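Local coordinates for protein Poly(A) ribonuclease pop2 (Schizosaccharomyces pombe, PDB 2P51) that removes poly(A) tails from mRNA as the catalytic 3'-exoribonuclease subunit of the CCR4-NOT complex, using divalent metal ions, at residues 164-167 with 172-175; 167-172 with 267-272. All coordinates share one frame; numbering follows the deposited sequence.

How the contacts relate
Contact 1 (164-167 with 172-175) is buried, about 4 Å, centre to centre, from the middle of the chain; contact 2 (167-172 with 267-272), at about 10 Å, is partly buried, with H168 exposed. Both use F167, D172 and helix 170-181. Where the helix faces the end of strand 163-166, contact 1 combines a hydrated magnesium ion at one end with a phenyl group packed on a threonine methyl at the other. In contact 2 the turn leading into the helix meets the last modelled residues through an aromatic pair, leucine methyls and one water. The two join where F173 CD2 packs on L269 CD2 at 3.8 Å; the magnesium and its four waters border both.

Contact 1 (164-167 with 172-175); sequences WITF and DFAY. With MG (magnesium ion), chain B.
The carbonyl oxygen of F167 is gripped by two waters of a magnesium ion that D172 binds from across the contact: F167 O accepts from water 2 at 2.6 Å and from water 3 at 2.8 Å, without reaching the metal itself. D172 OD2 binds the ion at 2.1 Å, while D172 OD1 accepts a 2.6 Å hydrogen bond from water 4, itself a ligand of the metal, and is also hydrogen-bonded to T52 OG1. Together these fix the rotation of the carboxylate. CG lies beside the backbone N of its own residue (chi1 -70°), a torsion that turns the carboxylate to the metal from the first turn of helix 170-181. Water 1 links the backbone N of F167 to the same carboxylate: it accepts from F167 N at 2.9 Å and lies 2.9 Å from D172 OD2, to which it can donate.

Farther from the metal, F173 crosses T166 at about a right angle. The methyl CG2 of T166 meets F173 CZ at 3.5 Å, and W164 CB comes to the ring edge near its plane. T166 OG1 is bonded instead to Y204 O of the adjoining strand.

D51 completes the six-fold shell of this magnesium. One direct carboxylate and a carbonyl acting through waters are consistent with a second-shell role for F167 in ordering the hydrated metal of this DEDD nuclease site.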
loop_
_atom_site.group_PDB
_atom_site.type_symbol
_atom_site.label_atom_id
_atom_site.label_comp_id
_atom_site.label_asym_id
_atom_site.label_seq_id
_atom_site.Cartn_x
_atom_site.Cartn_y
_atom_site.Cartn_z
ATOM N N TRP A 164 -0.338 2.527 -10.287
ATOM C CA TRP A 164 -0.330 2.378 -8.828
ATOM C C TRP A 164 0.370 3.560 -8.171
ATOM O O TRP A 164 1.437 4.000 -8.640
ATOM C CB TRP A 164 0.396 1.085 -8.419
ATOM C CG TRP A 164 -0.466 -0.127 -8.664
ATOM C CD1 TRP A 164 -0.793 -0.667 -9.886
ATOM C CD2 TRP A 164 -1.112 -0.933 -7.662
ATOM N NE1 TRP A 164 -1.612 -1.771 -9.685
ATOM C CE2 TRP A 164 -1.824 -1.960 -8.332
ATOM C CE3 TRP A 164 -1.169 -0.895 -6.240
ATOM C CZ2 TRP A 164 -2.576 -2.936 -7.650
ATOM C CZ3 TRP A 164 -1.916 -1.866 -5.599
ATOM C CH2 TRP A 164 -2.619 -2.878 -6.279
ATOM N N ILE A 165 -0.228 4.099 -7.123
ATOM C CA ILE A 165 0.280 5.260 -6.380
ATOM C C ILE A 165 0.572 4.842 -4.962
ATOM O O ILE A 165 -0.272 4.207 -4.331
ATOM C CB ILE A 165 -0.749 6.398 -6.377
ATOM C CG1 ILE A 165 -1.271 6.720 -7.757
ATOM C CG2 ILE A 165 -0.147 7.635 -5.666
ATOM C CD1 ILE A 165 -0.166 7.132 -8.731
ATOM N N THR A 166 1.780 5.185 -4.464
ATOM C CA THR A 166 2.193 4.720 -3.133
ATOM C C THR A 166 2.915 5.855 -2.442
ATOM O O THR A 166 3.101 6.929 -3.020
ATOM C CB THR A 166 3.113 3.484 -3.251
ATOM O OG1 THR A 166 4.265 3.888 -4.016
ATOM C CG2 THR A 166 2.401 2.312 -3.977
ATOM N N PHE A 167 3.317 5.595 -1.183
ATOM C CA PHE A 167 4.110 6.600 -0.460
ATOM C C PHE A 167 5.144 5.841 0.373
ATOM O O PHE A 167 4.743 5.053 1.273
ATOM C CB PHE A 167 3.203 7.474 0.419
ATOM C CG PHE A 167 3.978 8.547 1.181
ATOM C CD1 PHE A 167 4.126 9.803 0.626
ATOM C CD2 PHE A 167 4.523 8.276 2.454
ATOM C CE1 PHE A 167 4.832 10.821 1.267
ATOM C CE2 PHE A 167 5.282 9.249 3.078
ATOM C CZ PHE A 167 5.425 10.496 2.485
ATOM N N ASP A 172 5.426 -1.621 1.707
ATOM C CA ASP A 172 4.065 -1.788 1.223
ATOM C C ASP A 172 4.040 -2.651 -0.039
ATOM O O ASP A 172 3.263 -3.628 -0.170
ATOM C CB ASP A 172 3.459 -0.409 1.000
ATOM C CG ASP A 172 3.159 0.390 2.228
ATOM O OD1 ASP A 172 3.046 -0.270 3.302
ATOM O OD2 ASP A 172 3.076 1.640 2.220
ATOM N N PHE A 173 4.931 -2.315 -0.998
ATOM C CA PHE A 173 4.987 -3.118 -2.233
ATOM C C PHE A 173 5.524 -4.519 -1.915
ATOM O O PHE A 173 5.069 -5.512 -2.523
ATOM C CB PHE A 173 5.890 -2.493 -3.295
ATOM C CG PHE A 173 5.217 -1.604 -4.311
ATOM C CD1 PHE A 173 4.063 -2.011 -4.966
ATOM C CD2 PHE A 173 5.727 -0.363 -4.604
ATOM C CE1 PHE A 173 3.376 -1.236 -5.918
ATOM C CE2 PHE A 173 5.080 0.406 -5.554
ATOM C CZ PHE A 173 3.927 0.014 -6.205
ATOM N N ALA A 174 6.499 -4.655 -1.017
ATOM C CA ALA A 174 7.032 -5.981 -0.677
ATOM C C ALA A 174 5.911 -6.851 -0.122
ATOM O O ALA A 174 5.835 -8.064 -0.438
ATOM C CB ALA A 174 8.219 -5.896 0.264
ATOM N N TYR A 175 5.019 -6.283 0.706
ATOM C CA TYR A 175 3.935 -7.122 1.268
ATOM C C TYR A 175 2.989 -7.587 0.172
ATOM O O TYR A 175 2.505 -8.725 0.270
ATOM C CB TYR A 175 3.170 -6.347 2.346
ATOM C CG TYR A 175 3.798 -6.615 3.714
ATOM C CD1 TYR A 175 4.519 -5.686 4.434
ATOM C CD2 TYR A 175 3.627 -7.888 4.234
ATOM C CE1 TYR A 175 5.080 -5.967 5.689
ATOM C CE2 TYR A 175 4.179 -8.184 5.450
ATOM C CZ TYR A 175 4.900 -7.247 6.177
ATOM O OH TYR A 175 5.414 -7.629 7.385
HETATM MG MG MG B . 2.692 3.018 3.789
HETATM O O HOH W 1 2.483 2.957 -0.238
HETATM O O HOH W 2 2.449 4.562 2.446
HETATM O O HOH W 3 4.706 3.716 3.784
HETATM O O HOH W 4 3.251 1.582 5.165
HETATM O O HOH W 5 2.237 4.199 5.344
#

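Contact 2 (167-172 with 267-272); sequences FHSGYD and NQLYGL. With MG (magnesium ion), chain B.
The imidazole of H168 carries Y270 over one face: CD2 of the tyrosine stands 3.4 Å above the plane, over the ring centre, with Y270 CD2 to H168 CE1 at 3.5 Å. The planes meet at 80° with centroids 4.8 Å apart, an edge-to-face (T-shaped) pair in which the tyrosine supplies the edge and the histidine the face. At the imidazole's own edge, in plane, water 6 is hydrogen-bonded to H168 ND1 at 2.9 Å. The same water accepts from G170 N at 2.9 Å and donates to Y270 O at 2.8 Å, tying the start of the helix to the loop 267-272. Y270 CG is anti to the backbone N (chi1 -178°), carrying the ring out to the histidine.

Deeper in, the hydroxyl oxygen of S169 touches the methyl CD2 of L269 at 3.2 Å, a close approach without a polar bond. G170 presents its CA to L272 CD1 at 3.6 Å, so backbone and methyl meet directly at the head of the helix. L269 to L272 form a type II beta turn, with G271 at the third position, where its phi is positive (79°), as this turn requires.

The turn packs against the N-terminal end of helix 170-181 and against helices 189-199 and 206-213. L269 and L272 reach Y189, Y270 makes a cation-pi contact with K207, and L272 also touches Y73 of helix 69-82. D205 of strand 203-205 accepts from H168 N and S169 OG on one side and from Y270 N on the other.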
loop_
_atom_site.group_PDB
_atom_site.type_symbol
_atom_site.label_atom_id
_atom_site.label_comp_id
_atom_site.label_asym_id
_atom_site.label_seq_id
_atom_site.Cartn_x
_atom_site.Cartn_y
_atom_site.Cartn_z
ATOM N N PHE A 167 3.317 5.595 -1.183
ATOM C CA PHE A 167 4.110 6.600 -0.460
ATOM C C PHE A 167 5.144 5.841 0.373
ATOM O O PHE A 167 4.743 5.053 1.273
ATOM C CB PHE A 167 3.203 7.474 0.419
ATOM C CG PHE A 167 3.978 8.547 1.181
ATOM C CD1 PHE A 167 4.126 9.803 0.626
ATOM C CD2 PHE A 167 4.523 8.276 2.454
ATOM C CE1 PHE A 167 4.832 10.821 1.267
ATOM C CE2 PHE A 167 5.282 9.249 3.078
ATOM C CZ PHE A 167 5.425 10.496 2.485
ATOM N N HIS A 168 6.432 6.073 0.136
ATOM C CA HIS A 168 7.529 5.448 0.901
ATOM C C HIS A 168 7.306 3.941 0.918
ATOM O O HIS A 168 7.075 3.282 1.950
ATOM C CB HIS A 168 7.588 6.043 2.307
ATOM C CG HIS A 168 8.919 5.926 2.981
ATOM N ND1 HIS A 168 9.831 4.922 2.722
ATOM C CD2 HIS A 168 9.498 6.716 3.930
ATOM C CE1 HIS A 168 10.907 5.106 3.480
ATOM N NE2 HIS A 168 10.722 6.198 4.236
ATOM N N SER A 169 7.323 3.408 -0.288
ATOM C CA SER A 169 6.591 2.217 -0.640
ATOM C C SER A 169 7.336 0.892 -0.512
ATOM O O SER A 169 6.733 -0.118 -0.870
ATOM C CB SER A 169 6.128 2.310 -2.134
ATOM O OG SER A 169 7.348 2.373 -2.901
ATOM N N GLY A 170 8.600 0.826 -0.062
ATOM C CA GLY A 170 9.350 -0.443 -0.106
ATOM C C GLY A 170 8.614 -1.555 0.628
ATOM O O GLY A 170 8.411 -2.654 0.090
ATOM N N TYR A 171 8.247 -1.313 1.888
ATOM C CA TYR A 171 7.554 -2.367 2.631
ATOM C C TYR A 171 6.181 -2.649 2.049
ATOM O O TYR A 171 5.812 -3.836 1.960
ATOM C CB TYR A 171 7.395 -2.015 4.140
ATOM C CG TYR A 171 8.642 -2.257 4.959
ATOM C CD1 TYR A 171 9.761 -1.406 4.866
ATOM C CD2 TYR A 171 8.727 -3.315 5.878
ATOM C CE1 TYR A 171 10.908 -1.617 5.634
ATOM C CE2 TYR A 171 9.885 -3.503 6.630
ATOM C CZ TYR A 171 10.972 -2.681 6.528
ATOM O OH TYR A 171 12.121 -2.879 7.280
ATOM N N ASP A 172 5.426 -1.621 1.707
ATOM C CA ASP A 172 4.065 -1.788 1.223
ATOM C C ASP A 172 4.040 -2.651 -0.039
ATOM O O ASP A 172 3.263 -3.628 -0.170
ATOM C CB ASP A 172 3.459 -0.409 1.000
ATOM C CG ASP A 172 3.159 0.390 2.228
ATOM O OD1 ASP A 172 3.046 -0.270 3.302
ATOM O OD2 ASP A 172 3.076 1.640 2.220
ATOM N N ASN A 267 8.227 4.296 -11.600
ATOM C CA ASN A 267 8.800 3.098 -10.986
ATOM C C ASN A 267 10.037 3.420 -10.166
ATOM O O ASN A 267 10.956 2.585 -10.111
ATOM C CB ASN A 267 9.083 2.022 -12.049
ATOM C CG ASN A 267 7.813 1.681 -12.817
ATOM O OD1 ASN A 267 6.698 2.117 -12.534
ATOM N ND2 ASN A 267 7.973 0.896 -13.850
ATOM N N GLN A 268 10.100 4.565 -9.518
ATOM C CA GLN A 268 11.244 4.816 -8.642
ATOM C C GLN A 268 10.763 4.711 -7.191
ATOM O O GLN A 268 9.883 5.478 -6.789
ATOM C CB GLN A 268 11.867 6.199 -8.855
ATOM C CG GLN A 268 12.274 6.506 -10.309
ATOM C CD GLN A 268 13.307 5.507 -10.763
ATOM O OE1 GLN A 268 14.299 5.342 -10.068
ATOM N NE2 GLN A 268 13.090 4.819 -11.904
ATOM N N LEU A 269 11.328 3.799 -6.407
ATOM C CA LEU A 269 10.860 3.655 -5.032
ATOM C C LEU A 269 11.729 4.461 -4.094
ATOM O O LEU A 269 12.966 4.425 -4.237
ATOM C CB LEU A 269 10.890 2.179 -4.620
ATOM C CG LEU A 269 10.082 1.190 -5.455
ATOM C CD1 LEU A 269 10.045 -0.133 -4.711
ATOM C CD2 LEU A 269 8.700 1.745 -5.688
ATOM N N TYR A 270 11.157 5.194 -3.142
ATOM C CA TYR A 270 11.992 5.962 -2.223
ATOM C C TYR A 270 12.938 5.085 -1.431
ATOM O O TYR A 270 12.577 4.077 -0.869
ATOM C CB TYR A 270 11.090 6.734 -1.248
ATOM C CG TYR A 270 11.937 7.582 -0.312
ATOM C CD1 TYR A 270 12.582 8.702 -0.824
ATOM C CD2 TYR A 270 12.062 7.246 1.032
ATOM C CE1 TYR A 270 13.346 9.474 0.038
ATOM C CE2 TYR A 270 12.815 8.008 1.887
ATOM C CZ TYR A 270 13.469 9.112 1.379
ATOM O OH TYR A 270 14.227 9.902 2.211
ATOM N N GLY A 271 14.201 5.430 -1.274
ATOM C CA GLY A 271 15.138 4.811 -0.366
ATOM C C GLY A 271 15.721 3.499 -0.841
ATOM O O GLY A 271 16.440 2.834 -0.105
ATOM N N LEU A 272 15.441 3.094 -2.075
ATOM C CA LEU A 272 15.838 1.798 -2.598
ATOM C C LEU A 272 16.519 1.876 -3.966
ATOM O O LEU A 272 15.995 2.765 -4.720
ATOM C CB LEU A 272 14.575 0.919 -2.688
ATOM C CG LEU A 272 14.074 0.430 -1.308
ATOM C CD1 LEU A 272 12.731 -0.257 -1.423
ATOM C CD2 LEU A 272 15.124 -0.488 -0.680
HETATM MG MG MG B . 2.692 3.018 3.789
HETATM O O HOH W 2 2.449 4.562 2.446
HETATM O O HOH W 3 4.706 3.716 3.784
HETATM O O HOH W 6 10.459 2.996 0.643
HETATM O O HOH W 4 3.251 1.582 5.165
HETATM O O HOH W 5 2.237 4.199 5.344
#